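Local coordinates for B-type Cna protein (Enterococcus faecium, PDB 6FWY) that is of unknown function but forms the thioester domain of a cell-wall-anchored surface protein, a kind of domain thought to attach covalently to host targets, at residues A[159-164]-A[177-182]; A[247-252]-A[260-265]; A[22-27]-A[127-132]; A[79-84]-A[142-147]; A[170-175]-A[223-228]. One frame throughout, in Å; residues are numbered along the deposited sequence.

Interaction 1: A[159-164]-A[177-182]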
# COMPACT_ATOMS: atom_id res chain seq x y z
N PHE A 159 9.13 -9.57 -4.37
CA PHE A 159 10.52 -9.41 -4.80
C PHE A 159 11.21 -10.76 -4.92
O PHE A 159 11.15 -11.59 -4.02
CB PHE A 159 11.28 -8.49 -3.83
CG PHE A 159 12.75 -8.39 -4.12
CD1 PHE A 159 13.21 -8.08 -5.41
CD2 PHE A 159 13.67 -8.57 -3.12
CE1 PHE A 159 14.56 -7.97 -5.68
CE2 PHE A 159 15.02 -8.48 -3.38
CZ PHE A 159 15.48 -8.17 -4.66
N SER A 160 11.89 -10.96 -6.05
CA SER A 160 12.64 -12.18 -6.29
C SER A 160 13.90 -11.94 -7.13
O SER A 160 13.93 -11.05 -7.99
CB SER A 160 11.75 -13.21 -6.98
OG SER A 160 11.37 -12.75 -8.26
N ILE A 161 14.92 -12.74 -6.83
CA ILE A 161 16.10 -12.88 -7.66
C ILE A 161 16.16 -14.35 -8.04
O ILE A 161 16.18 -15.20 -7.17
CB ILE A 161 17.37 -12.45 -6.90
CG1 ILE A 161 17.28 -10.96 -6.55
CG2 ILE A 161 18.62 -12.77 -7.71
CD1 ILE A 161 18.38 -10.42 -5.70
N THR A 162 16.21 -14.63 -9.33
CA THR A 162 16.17 -15.99 -9.86
C THR A 162 17.30 -16.22 -10.88
O THR A 162 17.46 -15.43 -11.80
CB THR A 162 14.80 -16.27 -10.52
OG1 THR A 162 13.76 -15.80 -9.65
CG2 THR A 162 14.59 -17.76 -10.79
N ALA A 163 18.07 -17.28 -10.69
CA ALA A 163 19.14 -17.66 -11.61
C ALA A 163 18.50 -18.05 -12.92
O ALA A 163 17.51 -18.79 -12.93
CB ALA A 163 19.94 -18.83 -11.05
N SER A 164 19.02 -17.51 -14.02
CA SER A 164 18.52 -17.78 -15.37
C SER A 164 19.47 -18.65 -16.19
O SER A 164 19.02 -19.55 -16.89
CB SER A 164 18.21 -16.48 -16.11
OG SER A 164 19.33 -15.61 -16.07
N TYR A 177 21.31 -13.66 -13.27
CA TYR A 177 20.11 -13.70 -12.43
C TYR A 177 19.09 -12.68 -12.93
O TYR A 177 19.47 -11.62 -13.40
CB TYR A 177 20.46 -13.40 -10.97
CG TYR A 177 21.43 -14.37 -10.36
CD1 TYR A 177 22.81 -14.19 -10.54
CD2 TYR A 177 20.99 -15.46 -9.62
CE1 TYR A 177 23.72 -15.08 -9.98
CE2 TYR A 177 21.89 -16.37 -9.06
CZ TYR A 177 23.26 -16.17 -9.25
OH TYR A 177 24.18 -17.04 -8.71
N LYS A 178 17.80 -13.01 -12.86
CA LYS A 178 16.70 -12.07 -13.13
C LYS A 178 16.10 -11.52 -11.83
O LYS A 178 15.81 -12.29 -10.93
CB LYS A 178 15.59 -12.75 -13.94
CG LYS A 178 16.00 -12.92 -15.39
CD LYS A 178 15.12 -13.83 -16.20
CE LYS A 178 15.73 -13.91 -17.58
NZ LYS A 178 15.13 -14.97 -18.45
N THR A 179 15.92 -10.21 -11.77
CA THR A 179 15.22 -9.55 -10.68
C THR A 179 13.77 -9.31 -11.10
O THR A 179 13.50 -9.10 -12.29
CB THR A 179 15.82 -8.19 -10.29
OG1 THR A 179 15.72 -7.28 -11.38
CG2 THR A 179 17.26 -8.33 -9.87
N ALA A 180 12.86 -9.34 -10.13
CA ALA A 180 11.45 -9.06 -10.38
C ALA A 180 10.78 -8.43 -9.16
O ALA A 180 11.07 -8.80 -8.02
CB ALA A 180 10.71 -10.32 -10.80
N SER A 181 9.88 -7.48 -9.41
CA SER A 181 9.10 -6.84 -8.35
C SER A 181 7.85 -6.17 -8.93
O SER A 181 7.85 -5.72 -10.07
CB SER A 181 9.94 -5.79 -7.62
OG SER A 181 9.26 -5.28 -6.48
N ASN A 182 6.81 -6.11 -8.11
CA ASN A 182 5.62 -5.32 -8.44
C ASN A 182 5.70 -3.88 -7.93
O ASN A 182 4.74 -3.14 -8.04
CB ASN A 182 4.36 -6.00 -7.93
CG ASN A 182 4.26 -6.02 -6.42
OD1 ASN A 182 5.27 -5.91 -5.72
ND2 ASN A 182 3.05 -6.18 -5.90
O HOH W 1 13.23 -13.23 -10.24
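Ile161 and Tyr177 meet on the packed face of an antiparallel beta hairpin. The hairpin joins strands 159-169 and 172-181 at one margin of a five-stranded sheet. Packing is close here. Ile161 CG2 touches Tyr177 CB at 3.8 Å, and the two side chains cross obliquely. With CG anti to its carbonyl carbon (chi1 -61°), Tyr177 lays its ring beside Ala163: Tyr177 CD2 is 3.5 Å from Ala163 CA, and Tyr177 CE2 is 3.7 Å from Ala163 CB. Leu273 of strand 258-277 packs on Ile161 and Tyr177, and Phe220 of the next strand meets both. The other face carries Ser160, Thr162, Lys178 and Ala180. It is looser and more exposed, with the extended Lys178 chain lying past Ser164 CB. Backbone bonds pair Ser160 with Ala180 and Thr162 with Lys178; Lys178 N to Thr162 O is the shortest at 2.7 Å. On the exposed face a water bonds Ser160 OG at 2.8 Å and Thr162 OG1 at 2.7 Å, and donates to Lys178 O at 2.8 Å.

Interaction 2: A[247-252]-A[260-265]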
# COMPACT_ATOMS: atom_id res chain seq x y z
N PHE A 247 -2.52 4.19 6.22
CA PHE A 247 -2.09 4.42 7.61
C PHE A 247 -3.13 5.22 8.38
O PHE A 247 -3.84 6.05 7.80
CB PHE A 247 -0.73 5.11 7.64
CG PHE A 247 0.37 4.30 7.01
CD1 PHE A 247 0.96 3.25 7.69
CD2 PHE A 247 0.78 4.59 5.72
CE1 PHE A 247 1.96 2.50 7.09
CE2 PHE A 247 1.82 3.86 5.11
CZ PHE A 247 2.40 2.81 5.80
N THR A 248 -3.22 4.97 9.67
CA THR A 248 -4.16 5.65 10.55
C THR A 248 -3.43 6.66 11.41
O THR A 248 -2.27 6.43 11.81
CB THR A 248 -4.89 4.68 11.48
OG1 THR A 248 -3.91 4.04 12.32
CG2 THR A 248 -5.65 3.63 10.67
N PHE A 249 -4.12 7.75 11.70
CA PHE A 249 -3.59 8.85 12.49
C PHE A 249 -4.49 9.24 13.67
O PHE A 249 -5.71 9.14 13.59
CB PHE A 249 -3.32 10.04 11.59
CG PHE A 249 -2.24 9.76 10.59
CD1 PHE A 249 -0.89 9.85 10.93
CD2 PHE A 249 -2.58 9.31 9.32
CE1 PHE A 249 0.09 9.57 10.01
CE2 PHE A 249 -1.58 9.00 8.40
CZ PHE A 249 -0.24 9.14 8.75
N ASP A 250 -3.85 9.72 14.73
CA ASP A 250 -4.46 9.87 16.03
C ASP A 250 -5.10 11.24 16.21
O ASP A 250 -4.41 12.24 16.29
CB ASP A 250 -3.40 9.58 17.09
CG ASP A 250 -3.94 9.54 18.53
OD1 ASP A 250 -5.12 9.83 18.81
OD2 ASP A 250 -3.11 9.27 19.40
N GLY A 251 -6.43 11.27 16.27
CA GLY A 251 -7.21 12.48 16.58
C GLY A 251 -7.29 12.87 18.05
O GLY A 251 -7.91 13.89 18.38
N ARG A 252 -6.66 12.09 18.92
CA ARG A 252 -6.41 12.42 20.34
C ARG A 252 -7.70 12.48 21.15
O ARG A 252 -7.76 13.20 22.14
CB ARG A 252 -5.62 13.74 20.49
CG ARG A 252 -4.35 13.84 19.65
CD ARG A 252 -3.55 15.10 20.00
NE ARG A 252 -4.17 16.29 19.45
CZ ARG A 252 -4.03 16.74 18.20
NH1 ARG A 252 -3.23 16.12 17.30
NH2 ARG A 252 -4.68 17.84 17.84
N VAL A 260 -5.57 7.17 5.59
CA VAL A 260 -5.15 7.80 4.33
C VAL A 260 -4.02 6.98 3.70
O VAL A 260 -3.23 6.37 4.41
CB VAL A 260 -4.72 9.29 4.53
CG1 VAL A 260 -3.56 9.43 5.48
CG2 VAL A 260 -4.39 9.97 3.21
N MET A 261 -4.00 6.94 2.37
CA MET A 261 -2.95 6.27 1.62
C MET A 261 -1.73 7.16 1.60
O MET A 261 -1.82 8.32 1.23
CB MET A 261 -3.42 5.98 0.19
CG MET A 261 -4.57 4.98 0.12
SD MET A 261 -4.16 3.29 0.61
CE MET A 261 -3.48 2.69 -0.93
N ILE A 262 -0.60 6.62 2.05
CA ILE A 262 0.68 7.34 2.02
C ILE A 262 1.75 6.54 1.29
O ILE A 262 1.94 5.35 1.53
CB ILE A 262 1.15 7.69 3.45
CG1 ILE A 262 0.11 8.62 4.09
CG2 ILE A 262 2.53 8.35 3.43
CD1 ILE A 262 0.37 8.93 5.54
N THR A 263 2.45 7.24 0.39
CA THR A 263 3.61 6.70 -0.31
C THR A 263 4.78 6.74 0.68
O THR A 263 5.10 7.78 1.22
CB THR A 263 3.89 7.51 -1.60
OG1 THR A 263 2.72 7.44 -2.43
CG2 THR A 263 5.09 6.97 -2.39
N THR A 264 5.37 5.57 0.93
CA THR A 264 6.55 5.44 1.80
C THR A 264 7.52 4.42 1.19
O THR A 264 7.32 3.99 0.05
CB THR A 264 6.12 5.08 3.25
OG1 THR A 264 7.28 5.05 4.12
CG2 THR A 264 5.36 3.70 3.29
N SER A 265 8.57 4.06 1.91
CA SER A 265 9.54 3.04 1.45
C SER A 265 9.34 1.73 2.19
O SER A 265 8.77 1.71 3.30
CB SER A 265 10.98 3.50 1.63
OG SER A 265 11.17 3.98 2.95
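Phe247 and Phe249 both set CG anti to the carbonyl carbon (chi1 -62° and -65°), and both rings meet residues of 260-265. Thr264 turns CG2 into the position between its backbone N and carbonyl carbon, and this methyl meets the Phe247 ring 4.0 Å from CZ. The Thr264 hydroxyl has a separate partner, Thr7 O. Phe249 and Ile262 meet tip to tip. Phe249 CZ is only 3.3 Å from Ile262 CD1, which lies at the ring edge near its plane. The same edge receives Val260, with CG1 3.6 Å from Phe249 CE2. Phe247 crosses Ile262 at about a right angle, and its CD2 is 3.9 Å from Ile262 CB. The two segments belong to a long antiparallel beta hairpin of strands 231-250 and 258-277. Their local axes have swung to 112°, and one bridge joins the segments. In it Phe247 N donates to Val260 O at 2.9 Å, and Val260 N to Phe247 O at 3.0 Å. Leu68 and Tyr70 of strand 67-73 pack on Phe249 and Phe247 respectively. At the far end of 247-252 an Asx turn forms: Arg252 N meets Asp250 OD1 at 2.7 Å from above the carboxylate plane.

Interaction 3: A[22-27]-A[127-132]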
# COMPACT_ATOMS: atom_id res chain seq x y z
N ASP A 22 -25.02 16.12 4.64
CA ASP A 22 -25.75 15.67 5.83
C ASP A 22 -25.96 14.15 5.83
O ASP A 22 -26.50 13.59 6.82
CB ASP A 22 -27.08 16.45 5.96
CG ASP A 22 -27.93 16.41 4.70
OD1 ASP A 22 -27.62 15.68 3.74
OD2 ASP A 22 -28.93 17.15 4.66
N GLY A 23 -25.58 13.47 4.75
CA GLY A 23 -25.64 12.01 4.68
C GLY A 23 -26.84 11.55 3.91
O GLY A 23 -27.85 12.24 3.86
N TYR A 24 -26.71 10.38 3.28
CA TYR A 24 -27.78 9.75 2.51
C TYR A 24 -28.46 8.59 3.25
O TYR A 24 -29.37 7.97 2.72
CB TYR A 24 -27.18 9.20 1.22
CG TYR A 24 -26.68 10.29 0.33
CD1 TYR A 24 -25.39 10.78 0.46
CD2 TYR A 24 -27.51 10.85 -0.65
CE1 TYR A 24 -24.94 11.81 -0.34
CE2 TYR A 24 -27.05 11.85 -1.47
CZ TYR A 24 -25.76 12.31 -1.32
OH TYR A 24 -25.34 13.32 -2.13
N ILE A 25 -27.99 8.33 4.47
CA ILE A 25 -28.45 7.26 5.34
C ILE A 25 -28.48 7.80 6.76
O ILE A 25 -27.98 8.87 7.04
CB ILE A 25 -27.55 5.99 5.25
CG1 ILE A 25 -26.12 6.24 5.72
CG2 ILE A 25 -27.53 5.43 3.83
CD1 ILE A 25 -25.85 6.05 7.20
N ARG A 26 -29.07 7.02 7.65
CA ARG A 26 -29.02 7.27 9.09
C ARG A 26 -28.63 5.96 9.74
O ARG A 26 -28.57 4.93 9.07
CB ARG A 26 -30.38 7.79 9.60
CG ARG A 26 -30.75 9.13 9.00
CD ARG A 26 -32.18 9.53 9.24
NE ARG A 26 -33.11 8.73 8.45
CZ ARG A 26 -34.44 8.69 8.65
NH1 ARG A 26 -35.00 9.41 9.60
NH2 ARG A 26 -35.20 7.93 7.87
N VAL A 27 -28.35 5.99 11.04
CA VAL A 27 -27.97 4.80 11.78
C VAL A 27 -28.71 4.74 13.11
O VAL A 27 -28.66 5.72 13.90
CB VAL A 27 -26.46 4.73 12.06
CG1 VAL A 27 -26.09 3.44 12.78
CG2 VAL A 27 -25.64 4.87 10.78
N PRO A 127 -34.27 12.14 5.32
CA PRO A 127 -35.35 13.11 4.95
C PRO A 127 -35.02 14.17 3.88
O PRO A 127 -35.95 14.75 3.29
CB PRO A 127 -35.68 13.81 6.28
CG PRO A 127 -34.54 13.51 7.19
CD PRO A 127 -33.96 12.19 6.76
N ASN A 128 -33.74 14.41 3.61
CA ASN A 128 -33.25 15.43 2.66
C ASN A 128 -32.79 14.86 1.31
O ASN A 128 -32.30 15.60 0.47
CB ASN A 128 -32.08 16.23 3.28
CG ASN A 128 -32.51 17.08 4.45
OD1 ASN A 128 -33.71 17.27 4.70
ND2 ASN A 128 -31.54 17.60 5.21
N HIS A 129 -32.91 13.54 1.12
CA HIS A 129 -32.50 12.90 -0.12
C HIS A 129 -33.54 11.90 -0.58
O HIS A 129 -34.23 11.27 0.24
CB HIS A 129 -31.12 12.24 0.02
CG HIS A 129 -30.05 13.19 0.48
ND1 HIS A 129 -29.38 14.04 -0.37
CD2 HIS A 129 -29.57 13.46 1.72
CE1 HIS A 129 -28.53 14.77 0.33
NE2 HIS A 129 -28.63 14.44 1.60
N THR A 130 -33.65 11.74 -1.90
CA THR A 130 -34.67 10.86 -2.48
C THR A 130 -34.24 9.40 -2.28
O THR A 130 -33.06 9.12 -2.00
CB THR A 130 -34.89 11.11 -3.98
OG1 THR A 130 -33.69 10.81 -4.70
CG2 THR A 130 -35.30 12.57 -4.26
N ALA A 131 -35.19 8.49 -2.42
CA ALA A 131 -34.92 7.07 -2.37
C ALA A 131 -33.92 6.62 -3.43
O ALA A 131 -33.12 5.73 -3.18
CB ALA A 131 -36.21 6.28 -2.50
N ALA A 132 -33.97 7.23 -4.62
CA ALA A 132 -33.05 6.89 -5.72
C ALA A 132 -31.62 7.30 -5.41
O ALA A 132 -30.68 6.54 -5.70
CB ALA A 132 -33.53 7.50 -7.04
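The His129 imidazole has the CD2-CE2 side of the Tyr24 ring over one face and the Asp22 carboxylate at its edge. Tyr24 CD2 stands 3.6 Å above the imidazole plane, offset toward the rim. The pair is oblique, neither stack nor edge-to-face: the ring planes are inclined by 38°, with centroids 4.2 Å apart. A third flat group, the Arg26 guanidinium, has Pro127 CD 3.8 Å above one face. At the imidazole edge His129 NE2 donates to Asp22 OD1 at 2.7 Å. The bond lies in the ring plane and uses the syn lone pair of OD1. The carboxylate itself stands nearly perpendicular to the imidazole. Its other oxygen, OD2, takes a nearly straight bond from Asn128 ND2 (2.7 Å, 177°), almost along the C-O axis. The two bonds together fix the rotation of the carboxylate. Arg26 NH2 has its own partner in Ser125 OG, and Trp36 touches Arg26, Pro127 and Asn128. Thr130 is the N-cap of helix 131-150, so the contact ties the loop before strand 26-29 to the start of that helix. A bound tetraethylene glycol, probably from the crystallisation liquor, lies about 4 Å from the His129 side chain. The motif is a His-carboxylate hydrogen bond, here linking two loops of the thioester domain.

Interaction 4: A[79-84]-A[142-147]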
# COMPACT_ATOMS: atom_id res chain seq x y z
N TYR A 79 -6.96 -1.06 2.87
CA TYR A 79 -6.26 -0.96 1.59
C TYR A 79 -7.24 -1.11 0.45
O TYR A 79 -7.30 -0.27 -0.42
CB TYR A 79 -5.15 -2.03 1.46
CG TYR A 79 -4.53 -2.09 0.09
CD1 TYR A 79 -3.61 -1.12 -0.34
CD2 TYR A 79 -4.86 -3.12 -0.80
CE1 TYR A 79 -3.05 -1.18 -1.62
CE2 TYR A 79 -4.32 -3.19 -2.07
CZ TYR A 79 -3.41 -2.22 -2.47
OH TYR A 79 -2.87 -2.30 -3.71
N ARG A 80 -8.03 -2.18 0.49
CA ARG A 80 -9.00 -2.45 -0.56
C ARG A 80 -10.12 -1.42 -0.64
O ARG A 80 -10.59 -1.13 -1.73
CB ARG A 80 -9.57 -3.86 -0.39
CG ARG A 80 -8.59 -4.94 -0.81
CD ARG A 80 -9.25 -6.30 -0.94
NE ARG A 80 -9.71 -6.81 0.35
CZ ARG A 80 -8.97 -7.49 1.23
NH1 ARG A 80 -7.68 -7.79 1.00
NH2 ARG A 80 -9.55 -7.89 2.37
N MET A 81 -10.52 -0.84 0.49
CA MET A 81 -11.52 0.22 0.48
C MET A 81 -11.03 1.37 -0.41
O MET A 81 -11.80 1.87 -1.23
CB MET A 81 -11.81 0.74 1.89
CG MET A 81 -12.81 1.90 1.95
SD MET A 81 -12.81 2.71 3.56
CE MET A 81 -11.32 3.74 3.46
N PHE A 82 -9.78 1.79 -0.23
CA PHE A 82 -9.19 2.82 -1.07
C PHE A 82 -9.10 2.39 -2.53
O PHE A 82 -9.55 3.10 -3.40
CB PHE A 82 -7.81 3.25 -0.55
CG PHE A 82 -7.87 4.14 0.65
CD1 PHE A 82 -8.13 5.51 0.52
CD2 PHE A 82 -7.64 3.64 1.92
CE1 PHE A 82 -8.16 6.34 1.63
CE2 PHE A 82 -7.69 4.46 3.04
CZ PHE A 82 -7.95 5.81 2.89
N LYS A 83 -8.53 1.22 -2.80
CA LYS A 83 -8.34 0.72 -4.18
C LYS A 83 -9.65 0.51 -4.94
O LYS A 83 -9.72 0.79 -6.13
CB LYS A 83 -7.54 -0.58 -4.17
CG LYS A 83 -7.02 -0.99 -5.53
CD LYS A 83 -6.45 -2.40 -5.56
CE LYS A 83 -6.21 -2.81 -7.02
NZ LYS A 83 -5.25 -3.94 -7.12
N GLY A 84 -10.68 0.03 -4.23
CA GLY A 84 -12.00 -0.25 -4.83
C GLY A 84 -13.06 0.81 -4.61
O GLY A 84 -14.19 0.63 -5.05
N GLU A 142 -22.30 -1.38 -1.08
CA GLU A 142 -22.25 -2.84 -1.15
C GLU A 142 -21.13 -3.36 -2.06
O GLU A 142 -20.50 -4.37 -1.76
CB GLU A 142 -23.60 -3.40 -1.59
CG GLU A 142 -24.65 -3.24 -0.52
CD GLU A 142 -26.06 -3.56 -0.97
OE1 GLU A 142 -26.29 -3.96 -2.15
OE2 GLU A 142 -26.97 -3.43 -0.13
N LYS A 143 -20.92 -2.68 -3.17
CA LYS A 143 -19.80 -3.02 -4.05
C LYS A 143 -18.48 -2.85 -3.29
O LYS A 143 -17.69 -3.77 -3.21
CB LYS A 143 -19.80 -2.16 -5.31
CG LYS A 143 -18.78 -2.61 -6.35
CD LYS A 143 -18.98 -1.93 -7.69
CE LYS A 143 -17.65 -1.70 -8.44
NZ LYS A 143 -17.25 -2.86 -9.27
N ILE A 144 -18.27 -1.67 -2.72
CA ILE A 144 -16.99 -1.35 -2.07
C ILE A 144 -16.77 -2.25 -0.84
O ILE A 144 -15.68 -2.80 -0.66
CB ILE A 144 -16.89 0.15 -1.68
CG1 ILE A 144 -16.99 1.05 -2.93
CG2 ILE A 144 -15.58 0.46 -0.96
CD1 ILE A 144 -17.40 2.49 -2.60
N TYR A 145 -17.81 -2.41 -0.03
CA TYR A 145 -17.72 -3.21 1.20
C TYR A 145 -17.41 -4.68 0.88
O TYR A 145 -16.50 -5.27 1.46
CB TYR A 145 -19.03 -3.09 1.98
CG TYR A 145 -19.03 -3.75 3.32
CD1 TYR A 145 -18.16 -3.36 4.31
CD2 TYR A 145 -19.94 -4.76 3.62
CE1 TYR A 145 -18.16 -3.95 5.56
CE2 TYR A 145 -19.98 -5.35 4.88
CZ TYR A 145 -19.06 -4.94 5.84
OH TYR A 145 -19.05 -5.50 7.09
N ASP A 146 -18.14 -5.25 -0.08
CA ASP A 146 -17.88 -6.62 -0.51
C ASP A 146 -16.41 -6.82 -0.92
O ASP A 146 -15.78 -7.79 -0.52
CB ASP A 146 -18.82 -6.99 -1.67
CG ASP A 146 -18.72 -8.47 -2.06
OD1 ASP A 146 -18.49 -9.33 -1.17
OD2 ASP A 146 -18.81 -8.80 -3.27
N TYR A 147 -15.88 -5.87 -1.69
CA TYR A 147 -14.49 -5.93 -2.11
C TYR A 147 -13.53 -5.79 -0.90
O TYR A 147 -12.58 -6.56 -0.77
CB TYR A 147 -14.20 -4.87 -3.18
CG TYR A 147 -12.76 -4.87 -3.63
CD1 TYR A 147 -12.23 -5.96 -4.32
CD2 TYR A 147 -11.92 -3.79 -3.36
CE1 TYR A 147 -10.91 -5.98 -4.73
CE2 TYR A 147 -10.60 -3.80 -3.76
CZ TYR A 147 -10.10 -4.89 -4.45
OH TYR A 147 -8.79 -4.89 -4.84
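Arg80 and Tyr147 meet where helices 76-84 and 131-150 cross, their local axes 8.8 Å apart and running at 140°, closer to antiparallel than to parallel. This is a helix-helix contact inside the thioester domain. Tyr147 has CG anti to its backbone N, and its ring lies against the helix 76-84 residues Arg80, Lys83 and Gly84. Arg80 passes over one ring face. Its CD sits 4.0 Å from the ring centroid and 17° off the normal, a CH-pi contact. The chain then bends at chi3 (-67°), which places NE near Tyr147 O at 3.1 Å for a weak hydrogen bond. The guanidinium stands almost perpendicular to the ring. Its NH2 also bonds Ala148 O and its NH1 bonds Asp153 O. This positive group near the last turn of helix 131-150 may suit the partial negative charge there. The tyrosine ring edge meets backbone: Arg80 O lies in the ring plane, 3.4 Å from Tyr147 CE2. Gly84 CA is 3.8 Å from Tyr147 CD2, so the ring lies close against the backbone there. Ile144 packs on Gly84 and Met81, with CG1 3.5 Å from Gly84 O, while its CG2 faces Met81 CG at 4.3 Å. Thr106, Val109 and Ser110 of helix 99-113 lie against this apolar pair. The Tyr147 hydroxyl bonds Asp153 OD2, and Lys83 CD lies 3.5 Å from Tyr147 OH.

Interaction 5: A[170-175]-A[223-228]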
# COMPACT_ATOMS: atom_id res chain seq x y z
N GLY A 170 35.29 -15.92 -21.56
CA GLY A 170 36.63 -15.34 -21.38
C GLY A 170 37.33 -15.95 -20.18
O GLY A 170 37.43 -17.17 -20.09
N LYS A 171 37.76 -15.11 -19.26
CA LYS A 171 38.48 -15.55 -18.06
C LYS A 171 37.57 -15.75 -16.82
O LYS A 171 38.04 -15.75 -15.68
CB LYS A 171 39.60 -14.55 -17.77
CG LYS A 171 40.68 -14.60 -18.81
CD LYS A 171 41.74 -13.55 -18.56
CE LYS A 171 43.03 -13.90 -19.30
NZ LYS A 171 44.11 -12.93 -18.97
N TYR A 172 36.26 -15.87 -17.04
CA TYR A 172 35.29 -15.90 -15.94
C TYR A 172 34.30 -17.04 -16.04
O TYR A 172 33.85 -17.39 -17.14
CB TYR A 172 34.51 -14.58 -15.91
CG TYR A 172 35.34 -13.41 -15.48
CD1 TYR A 172 35.57 -13.17 -14.13
CD2 TYR A 172 35.90 -12.54 -16.41
CE1 TYR A 172 36.32 -12.10 -13.71
CE2 TYR A 172 36.68 -11.46 -16.01
CZ TYR A 172 36.89 -11.24 -14.65
OH TYR A 172 37.67 -10.20 -14.21
N HIS A 173 33.96 -17.61 -14.87
CA HIS A 173 32.70 -18.32 -14.69
C HIS A 173 31.65 -17.23 -14.50
O HIS A 173 31.85 -16.35 -13.67
CB HIS A 173 32.70 -19.20 -13.43
CG HIS A 173 33.77 -20.25 -13.40
ND1 HIS A 173 33.79 -21.32 -14.27
CD2 HIS A 173 34.82 -20.42 -12.56
CE1 HIS A 173 34.82 -22.09 -13.98
NE2 HIS A 173 35.46 -21.57 -12.94
N THR A 174 30.56 -17.28 -15.27
CA THR A 174 29.50 -16.25 -15.21
C THR A 174 28.17 -16.85 -14.70
O THR A 174 27.82 -17.99 -15.02
CB THR A 174 29.26 -15.53 -16.56
OG1 THR A 174 28.51 -16.34 -17.44
CG2 THR A 174 30.58 -15.15 -17.22
N PHE A 175 27.44 -16.07 -13.90
CA PHE A 175 26.15 -16.47 -13.35
C PHE A 175 25.18 -15.30 -13.53
O PHE A 175 25.35 -14.24 -12.93
CB PHE A 175 26.29 -16.82 -11.86
CG PHE A 175 27.30 -17.89 -11.59
CD1 PHE A 175 26.94 -19.23 -11.63
CD2 PHE A 175 28.62 -17.55 -11.32
CE1 PHE A 175 27.88 -20.22 -11.39
CE2 PHE A 175 29.57 -18.53 -11.08
CZ PHE A 175 29.22 -19.86 -11.12
N LYS A 223 30.51 -12.55 -12.00
CA LYS A 223 31.64 -13.17 -12.70
C LYS A 223 32.74 -13.54 -11.72
O LYS A 223 33.19 -12.71 -10.95
CB LYS A 223 32.18 -12.22 -13.76
CG LYS A 223 31.12 -11.83 -14.78
CD LYS A 223 31.71 -11.41 -16.10
CE LYS A 223 30.61 -11.04 -17.08
NZ LYS A 223 31.09 -10.78 -18.45
N VAL A 224 33.16 -14.80 -11.77
CA VAL A 224 34.14 -15.37 -10.85
C VAL A 224 35.31 -15.82 -11.71
O VAL A 224 35.11 -16.61 -12.63
CB VAL A 224 33.55 -16.56 -10.06
CG1 VAL A 224 34.59 -17.21 -9.15
CG2 VAL A 224 32.33 -16.12 -9.25
N PRO A 225 36.54 -15.32 -11.44
CA PRO A 225 37.68 -15.72 -12.29
C PRO A 225 37.87 -17.24 -12.35
O PRO A 225 37.76 -17.92 -11.33
CB PRO A 225 38.87 -15.05 -11.61
CG PRO A 225 38.31 -13.90 -10.87
CD PRO A 225 36.94 -14.34 -10.41
N VAL A 226 38.15 -17.76 -13.55
CA VAL A 226 38.36 -19.22 -13.72
C VAL A 226 39.60 -19.73 -12.96
O VAL A 226 39.77 -20.93 -12.80
CB VAL A 226 38.41 -19.67 -15.20
CG1 VAL A 226 37.09 -19.37 -15.91
CG2 VAL A 226 39.59 -19.06 -15.96
N THR A 227 40.46 -18.84 -12.51
CA THR A 227 41.57 -19.17 -11.60
C THR A 227 41.14 -19.47 -10.16
O THR A 227 41.93 -20.00 -9.38
CB THR A 227 42.67 -18.09 -11.61
OG1 THR A 227 42.10 -16.77 -11.52
CG2 THR A 227 43.42 -18.15 -12.93
N THR A 228 39.90 -19.14 -9.80
CA THR A 228 39.41 -19.33 -8.45
C THR A 228 39.32 -20.82 -8.13
O THR A 228 38.79 -21.59 -8.95
CB THR A 228 38.03 -18.68 -8.30
OG1 THR A 228 38.11 -17.32 -8.73
CG2 THR A 228 37.53 -18.73 -6.86
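Val224 O is approached by two groups of the opposite strand: His173 N donates to it at 2.7 Å, and Tyr172 CA makes a CA-H...O contact at 3.4 Å. Val224 N returns a straighter bond to His173 O (2.8 Å, 170°). Further along, Val226 N meets Lys171 O at 2.9 Å from above the carbonyl plane. The His173 ring carries Val226 CG1 over the centre of one face, 4.0 Å from the centroid, a CH-pi contact. The histidine ND1 bonds Asp168 OD1, and Trp277 also meets the ring. Tyr172 crosses Lys223 at about a right angle, with CD1 3.5 Å from Lys223 CB. Lys223 then runs beside Thr174 CG2, and its charge has a cation-pi partner in Tyr202. Strand 218-225 runs into a type I turn from Pro225 to Thr228, where Pro225 O takes both Thr228 N and Thr228 OG1. This is an antiparallel pairing of strands 172-181 and 218-225. Pro225 sits in a non-hydrogen-bonded pair with Tyr172, so its missing N-H costs the pairing no bond.

Interactions 1 and 5 lie in the same five-stranded sheet and share strand 172-181; their centres are 22 Å apart. Interactions 3 and 4 share helix 131-150, one near its start and the other further along, with centres 21 Å apart. Interaction 2 touches interaction 4: Met261 CG packs 3.4 Å from Phe82 CG, and Val260 CA lies 3.7 Å from Phe82 CZ. The hairpin of interaction 2 thus borders helix 76-84. Its later strand, 258-277, also packs against residues of interactions 1 and 5. Interactions 3 and 5 mark distant parts of the molecule, with centres 73 Å apart. The bound tetraethylene glycol lies at interaction 3, by His129.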